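Local coordinates for NS3-like protein (Alongshan virus, PDB 6M40) that probably hydrolyses ATP to drive RNA unwinding, being the helicase part of a flavivirus-type NS3-like protein, at residues A[52-57]-A[91-96]; A[116-121]-A[145-150]; A[288-293]-A[319-324]. All coordinates share one frame; numbering follows the deposited sequence.

Contact 1 (A[52-57]-A[91-96]); sequences AGPTRV and TTHQTL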
# COMPACT_ATOMS: atom_id res chain seq x y z
N ALA A 52 5.19 -2.73 12.40
CA ALA A 52 4.60 -3.25 11.18
C ALA A 52 4.78 -2.28 10.02
O ALA A 52 4.73 -1.05 10.20
CB ALA A 52 3.11 -3.57 11.34
N GLY A 53 4.97 -2.84 8.84
CA GLY A 53 5.10 -2.08 7.63
C GLY A 53 4.44 -2.80 6.47
O GLY A 53 4.25 -4.02 6.49
N PRO A 54 4.12 -2.06 5.44
CA PRO A 54 3.25 -2.60 4.39
C PRO A 54 3.76 -3.90 3.79
O PRO A 54 3.13 -4.95 3.97
CB PRO A 54 3.22 -1.47 3.36
CG PRO A 54 4.48 -0.67 3.61
CD PRO A 54 4.71 -0.76 5.08
N THR A 55 4.87 -3.87 3.07
CA THR A 55 5.41 -5.06 2.44
C THR A 55 6.52 -5.66 3.31
O THR A 55 6.95 -5.07 4.30
CB THR A 55 5.92 -4.74 1.03
OG1 THR A 55 6.56 -5.88 0.46
CG2 THR A 55 6.86 -3.56 1.05
N ARG A 56 6.95 -6.87 2.95
CA ARG A 56 7.93 -7.57 3.78
C ARG A 56 9.29 -6.88 3.74
O ARG A 56 10.03 -6.91 4.74
CB ARG A 56 8.07 -9.02 3.34
CG ARG A 56 6.97 -9.93 3.84
CD ARG A 56 7.40 -11.39 3.88
NE ARG A 56 7.17 -12.11 2.63
CZ ARG A 56 5.97 -12.43 2.16
NH1 ARG A 56 4.88 -12.07 2.81
NH2 ARG A 56 5.87 -13.10 1.02
N VAL A 57 9.64 -6.26 2.61
CA VAL A 57 10.96 -5.66 2.49
C VAL A 57 11.13 -4.54 3.51
O VAL A 57 12.22 -4.35 4.06
CB VAL A 57 11.20 -5.17 1.05
CG1 VAL A 57 11.09 -6.34 0.07
CG2 VAL A 57 10.22 -4.07 0.69
N THR A 91 6.59 -7.13 11.87
CA THR A 91 5.87 -7.90 10.87
C THR A 91 5.32 -6.91 9.85
O THR A 91 5.79 -5.78 9.77
CB THR A 91 4.79 -8.76 11.56
OG1 THR A 91 3.88 -9.29 10.59
CG2 THR A 91 4.03 -7.96 12.61
N THR A 92 4.37 -7.35 9.04
CA THR A 92 3.72 -6.48 8.08
C THR A 92 2.35 -6.05 8.61
O THR A 92 1.84 -6.60 9.58
CB THR A 92 3.56 -7.19 6.74
OG1 THR A 92 2.50 -8.16 6.83
CG2 THR A 92 4.85 -7.91 6.38
N HIS A 93 1.78 -5.03 7.97
CA HIS A 93 0.42 -4.61 8.30
C HIS A 93 -0.52 -5.81 8.27
O HIS A 93 -1.15 -6.15 9.27
CB HIS A 93 -0.07 -3.55 7.32
CG HIS A 93 0.62 -2.22 7.46
ND1 HIS A 93 0.73 -1.33 6.42
CD2 HIS A 93 1.20 -1.62 8.53
CE1 HIS A 93 1.36 -0.25 6.84
NE2 HIS A 93 1.65 -0.40 8.12
N GLN A 94 -0.61 -6.45 7.11
CA GLN A 94 -1.51 -7.58 6.93
C GLN A 94 -1.39 -8.58 8.08
O GLN A 94 -2.36 -8.80 8.81
CB GLN A 94 -1.23 -8.25 5.59
CG GLN A 94 -2.48 -8.82 4.91
CD GLN A 94 -2.33 -8.98 3.41
OE1 GLN A 94 -1.43 -8.42 2.78
NE2 GLN A 94 -3.23 -9.76 2.82
N THR A 95 -0.23 -9.19 8.27
CA THR A 95 -0.22 -10.31 9.21
C THR A 95 -0.24 -9.87 10.67
O THR A 95 -0.41 -10.72 11.54
CB THR A 95 0.97 -11.27 8.99
OG1 THR A 95 2.19 -10.71 9.51
CG2 THR A 95 1.14 -11.63 7.52
N LEU A 96 -0.09 -8.58 10.97
CA LEU A 96 -0.44 -8.13 12.31
C LEU A 96 -1.95 -8.11 12.48
O LEU A 96 -2.48 -8.59 13.49
CB LEU A 96 0.12 -6.73 12.59
CG LEU A 96 0.09 -6.36 14.09
CD1 LEU A 96 0.65 -4.98 14.28
CD2 LEU A 96 -1.28 -6.42 14.73
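A52 and G53 pair in parallel with T91 and T92, so this is a buried strand-to-strand contact at the C-terminal ends of neighbouring strands in the central parallel sheet of the DEAD-type, P-loop NTPase domain, where strands 48-53 and 88-92 both give way to helices. Two backbone bonds hold the junction. G53 N donates to T91 O at 3.2 Å, and H93 N donates to G53 O at 3.1 Å from well above the carbonyl plane. G53 suits its place because, with no side chain, its CA can lie over one face of the H93 imidazole, a CH-pi contact 4.1 Å from the ring centroid. On the same face P54 N sits offset toward the rim, and the proline ring runs beside the histidine, P54 CD 3.8 Å from H93 CE1. With CG anti to its carbonyl carbon and beside the backbone N (chi1 -70°), H93 has its ring alongside G53 and P54. A small methyl serves at A52, whose CB reaches L96 CD1 at 4.1 Å; L128 of helix 123-136 packs on both H93 and L96. T92 does double duty. It is the N-cap residue of helix 93-102, and its OG1, turned between backbone N and carbonyl carbon (chi1 75°), accepts an almost straight capping bond from T95 N at 3.3 Å. Its CG2 meanwhile meets R56 CG at 3.9 Å. The sequence from P54 onward matches motif Ia of superfamily 2 helicases, which in related NS3 proteins lies along the RNA backbone. G53 N, H93 N and T95 N thus all find acceptors around the strand-to-helix turn at T92, while the aliphatic part of R56 packs on T92, and its guanidinium extends beyond the contact.

Contact 2 (A[116-121]-A[145-150]); sequences DETHVD and CIEMTA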
# COMPACT_ATOMS: atom_id res chain seq x y z
N ASP A 116 4.40 1.98 10.09
CA ASP A 116 5.15 2.70 9.07
C ASP A 116 4.41 2.62 7.75
O ASP A 116 3.88 1.56 7.39
CB ASP A 116 6.57 2.12 8.93
CG ASP A 116 7.42 2.86 7.91
OD1 ASP A 116 7.10 4.01 7.58
OD2 ASP A 116 8.42 2.26 7.45
N GLU A 117 4.38 3.74 7.03
CA GLU A 117 3.68 3.81 5.75
C GLU A 117 2.17 3.65 5.93
O GLU A 117 1.51 2.94 5.17
CB GLU A 117 4.21 2.77 4.77
CG GLU A 117 5.70 2.88 4.48
CD GLU A 117 6.02 4.01 3.53
OE1 GLU A 117 5.51 4.01 2.39
OE2 GLU A 117 6.79 4.91 3.92
N THR A 118 1.63 4.29 6.96
CA THR A 118 0.20 4.20 7.22
C THR A 118 -0.64 4.66 6.03
O THR A 118 -1.86 4.44 6.01
CB THR A 118 -0.16 5.03 8.45
OG1 THR A 118 1.02 5.29 9.21
CG2 THR A 118 -1.15 4.29 9.31
N HIS A 119 -0.00 5.28 5.03
CA HIS A 119 -0.67 5.90 3.89
C HIS A 119 -0.86 4.94 2.72
O HIS A 119 -1.12 5.39 1.59
CB HIS A 119 0.14 7.11 3.42
CG HIS A 119 1.57 6.77 3.11
ND1 HIS A 119 2.63 7.27 3.84
CD2 HIS A 119 2.11 5.95 2.17
CE1 HIS A 119 3.76 6.79 3.35
NE2 HIS A 119 3.47 5.99 2.34
N VAL A 120 -0.72 3.63 2.94
CA VAL A 120 -0.79 2.69 1.83
C VAL A 120 -2.24 2.43 1.45
O VAL A 120 -3.16 2.55 2.27
CB VAL A 120 -0.06 1.38 2.19
CG1 VAL A 120 -0.32 0.30 1.14
CG2 VAL A 120 1.43 1.61 2.34
N ASP A 121 -2.44 2.04 0.19
CA ASP A 121 -3.76 1.74 -0.36
C ASP A 121 -4.03 0.24 -0.23
O ASP A 121 -4.07 -0.52 -1.20
CB ASP A 121 -3.84 2.21 -1.81
CG ASP A 121 -5.26 2.20 -2.35
OD1 ASP A 121 -6.00 1.24 -2.07
OD2 ASP A 121 -5.62 3.15 -3.07
N CYS A 145 0.59 4.56 20.37
CA CYS A 145 0.89 4.24 18.98
C CYS A 145 1.73 5.36 18.38
O CYS A 145 1.61 6.52 18.77
CB CYS A 145 -0.41 4.05 18.16
SG CYS A 145 -0.19 3.78 16.38
N ILE A 146 2.57 5.00 17.42
CA ILE A 146 3.33 5.97 16.65
C ILE A 146 3.05 5.70 15.18
O ILE A 146 3.49 4.68 14.63
CB ILE A 146 4.83 5.91 16.95
CG1 ILE A 146 5.08 6.34 18.40
CG2 ILE A 146 5.60 6.81 15.99
CD1 ILE A 146 6.52 6.30 18.81
N GLU A 147 2.32 6.61 14.54
CA GLU A 147 2.08 6.57 13.11
C GLU A 147 3.13 7.41 12.39
O GLU A 147 3.48 8.50 12.83
CB GLU A 147 0.70 7.12 12.78
CG GLU A 147 -0.42 6.13 12.76
CD GLU A 147 -1.69 6.75 12.22
OE1 GLU A 147 -1.60 7.68 11.40
OE2 GLU A 147 -2.78 6.30 12.62
N MSE A 148 3.61 6.90 11.26
CA MSE A 148 4.55 7.65 10.44
C MSE A 148 4.25 7.43 8.96
O MSE A 148 4.16 6.31 8.48
CB MSE A 148 6.00 7.28 10.76
CG MSE A 148 6.21 5.84 11.22
SE MSE A 148 8.08 5.54 11.72
CE MSE A 148 8.85 5.43 9.91
N THR A 149 4.08 8.55 8.26
CA THR A 149 3.64 8.54 6.87
C THR A 149 4.28 9.70 6.13
O THR A 149 4.80 10.64 6.73
CB THR A 149 2.12 8.69 6.75
OG1 THR A 149 1.72 9.85 7.49
CG2 THR A 149 1.41 7.47 7.26
N ALA A 150 4.18 9.65 4.80
CA ALA A 150 4.56 10.76 3.93
C ALA A 150 3.35 11.57 3.47
O ALA A 150 3.35 12.10 2.36
CB ALA A 150 5.34 10.23 2.72
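In D116 a chi1 of -178° carries CG, anti to the backbone N, out over the sheet face shared with the selenomethionine M148, its partner in a parallel bridge, and OD1 comes beside M148 CE; that same oxygen is salt-bridged to K31. In H119, chi1 of 55° sets CG between the backbone N and the carbonyl carbon, and the ring turns its edge to the other segment, with T149 C in the ring plane and H119 ND1 3.0 Å from A150 N. The backbones join through E117 N, which donates to M148 O at 3.0 Å. D116 to H119 spell DETH, the Walker B (motif II) sequence of this helicase family, while T149 and A150 belong to motif III; K31 is the P-loop lysine. Threonine suits position 118 because its two branches part: OG1 leans weakly on M148 O at 3.4 Å, while T118 CG2 packs 3.8 Å from E147 CD, the two side chains crossing at about a right angle. E147 directs OE2 to H133. Within the loop, H119 NE2 donates weakly to E117 OE1 at 2.8 Å, and E117 CA lies over one face of the imidazole, offset toward its rim.

Contact 3 (A[288-293]-A[319-324]); sequences STQAQT and APVLDH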
# COMPACT_ATOMS: atom_id res chain seq x y z
N SER A 288 -3.24 9.25 -10.59
CA SER A 288 -2.81 8.77 -9.29
C SER A 288 -3.02 9.83 -8.22
O SER A 288 -3.09 11.03 -8.52
CB SER A 288 -1.35 8.33 -9.33
OG SER A 288 -0.56 9.26 -10.06
N THR A 289 -3.13 9.40 -6.98
CA THR A 289 -3.34 10.31 -5.87
C THR A 289 -2.04 11.01 -5.51
O THR A 289 -0.95 10.57 -5.86
CB THR A 289 -3.89 9.56 -4.66
OG1 THR A 289 -2.92 8.59 -4.24
CG2 THR A 289 -5.18 8.85 -5.04
N GLN A 290 -2.18 12.13 -4.80
CA GLN A 290 -1.01 12.84 -4.31
C GLN A 290 -0.08 11.91 -3.55
O GLN A 290 1.14 11.94 -3.72
CB GLN A 290 -1.45 14.01 -3.43
CG GLN A 290 -2.47 14.91 -4.11
CD GLN A 290 -2.68 16.22 -3.38
OE1 GLN A 290 -1.84 16.66 -2.60
NE2 GLN A 290 -3.81 16.87 -3.64
N ALA A 291 -0.66 11.05 -2.71
CA ALA A 291 0.16 10.15 -1.91
C ALA A 291 0.84 9.09 -2.77
O ALA A 291 1.94 8.64 -2.45
CB ALA A 291 -0.71 9.49 -0.84
N GLN A 292 0.19 8.69 -3.87
CA GLN A 292 0.79 7.72 -4.78
C GLN A 292 2.04 8.29 -5.43
O GLN A 292 3.12 7.68 -5.38
CB GLN A 292 -0.23 7.32 -5.84
CG GLN A 292 0.24 6.29 -6.84
CD GLN A 292 0.31 4.91 -6.26
OE1 GLN A 292 1.33 4.23 -6.36
NE2 GLN A 292 -0.78 4.47 -5.64
N THR A 293 1.92 9.46 -6.06
CA THR A 293 3.07 10.08 -6.72
C THR A 293 4.14 10.47 -5.72
O THR A 293 5.34 10.42 -6.03
CB THR A 293 2.64 11.31 -7.50
OG1 THR A 293 1.97 12.22 -6.62
CG2 THR A 293 1.70 10.92 -8.64
N ALA A 319 -5.41 16.63 -7.83
CA ALA A 319 -5.69 15.21 -7.74
C ALA A 319 -6.07 14.84 -6.30
O ALA A 319 -5.80 15.60 -5.37
CB ALA A 319 -4.50 14.40 -8.21
N PRO A 320 -6.67 13.67 -6.09
CA PRO A 320 -7.12 13.31 -4.75
C PRO A 320 -5.93 13.00 -3.85
O PRO A 320 -4.97 12.34 -4.25
CB PRO A 320 -8.01 12.08 -4.97
CG PRO A 320 -7.82 11.67 -6.41
CD PRO A 320 -6.77 12.54 -7.02
N VAL A 321 -6.03 13.47 -2.60
CA VAL A 321 -4.91 13.39 -1.67
C VAL A 321 -4.53 11.94 -1.39
O VAL A 321 -3.49 11.47 -1.85
CB VAL A 321 -5.25 14.14 -0.36
CG1 VAL A 321 -4.03 14.23 0.54
CG2 VAL A 321 -5.80 15.52 -0.67
N LEU A 322 -5.36 11.23 -0.63
CA LEU A 322 -5.03 9.88 -0.18
C LEU A 322 -5.67 8.78 -1.00
O LEU A 322 -5.00 7.80 -1.36
CB LEU A 322 -5.44 9.72 1.29
CG LEU A 322 -4.50 10.27 2.36
CD1 LEU A 322 -5.23 10.48 3.68
CD2 LEU A 322 -3.31 9.34 2.55
N ASP A 323 -6.96 8.90 -1.31
CA ASP A 323 -7.70 7.85 -2.01
C ASP A 323 -8.65 8.51 -2.99
O ASP A 323 -9.23 9.57 -2.70
CB ASP A 323 -8.48 6.95 -1.03
CG ASP A 323 -7.79 5.60 -0.77
OD1 ASP A 323 -7.86 4.70 -1.63
OD2 ASP A 323 -7.18 5.44 0.31
N HIS A 324 -8.79 7.91 -4.17
CA HIS A 324 -9.83 8.36 -5.09
C HIS A 324 -11.19 8.21 -4.40
O HIS A 324 -11.44 7.21 -3.73
CB HIS A 324 -9.79 7.54 -6.37
CG HIS A 324 -10.81 7.96 -7.38
ND1 HIS A 324 -12.16 7.75 -7.20
CD2 HIS A 324 -10.69 8.59 -8.57
CE1 HIS A 324 -12.82 8.21 -8.24
NE2 HIS A 324 -11.96 8.73 -9.09
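T289 and Q290 press closely against the backbone of 319-324, whereas V321 and L322 lie toward the looser, more exposed side. On the tight side, the first turn of helix 290-297 offers its amide groups to the loop. Q290 N donates to P320 O at 2.9 Å, and A291 N to V321 O at 3.0 Å. The glutamine side chain, extended beyond CG, adds a third bond: Q290 NE2 donates to A319 O at 2.9 Å, almost straight at 174° and with the acceptor in its amide plane. An amide suits this place because it can give an N-H to the loop carbonyl one residue before the one its own backbone N meets. T289 caps the start of the helix, its OG1 accepting from Q292 N at 3.1 Å, while its CG2 meets P320 CG at 4.1 Å. The outer side is held by scattered van der Waals contacts: A291 CB meets L322 CD2 only at 4.3 Å, and T151 packs on both. Separately, D323 is salt-bridged to K126. Loop carbonyls and a threonine cap thus take up the amides of a helix N terminus, here that of the helix whose last turn begins the QRRGRIGR sequence, motif VI of superfamily 2 helicases.

Overall arrangement
Contacts 1 and 2 are neighbours on one parallel sheet, their centres about 12 Å apart. A52 O lies 3.1 Å from D116 N, a probable hydrogen bond, and P54 CD packs 3.6 Å from E117 CB, so motif Ia abuts Walker B. Contact 3 belongs to the motif VI side of the cleft, its centre about 15 Å from that of contact 2 and about 22 Å from that of contact 1. It meets contact 2 where H119 CB and L322 CD2 are 4.2 Å apart and where the like-charged D121 OD2 and D323 OD1 lie 3.1 Å apart. On helix 290-297, Q295 packs on E117 and H119, so contacts 2 and 3 flank the probable ATP site, with K31 beside D116.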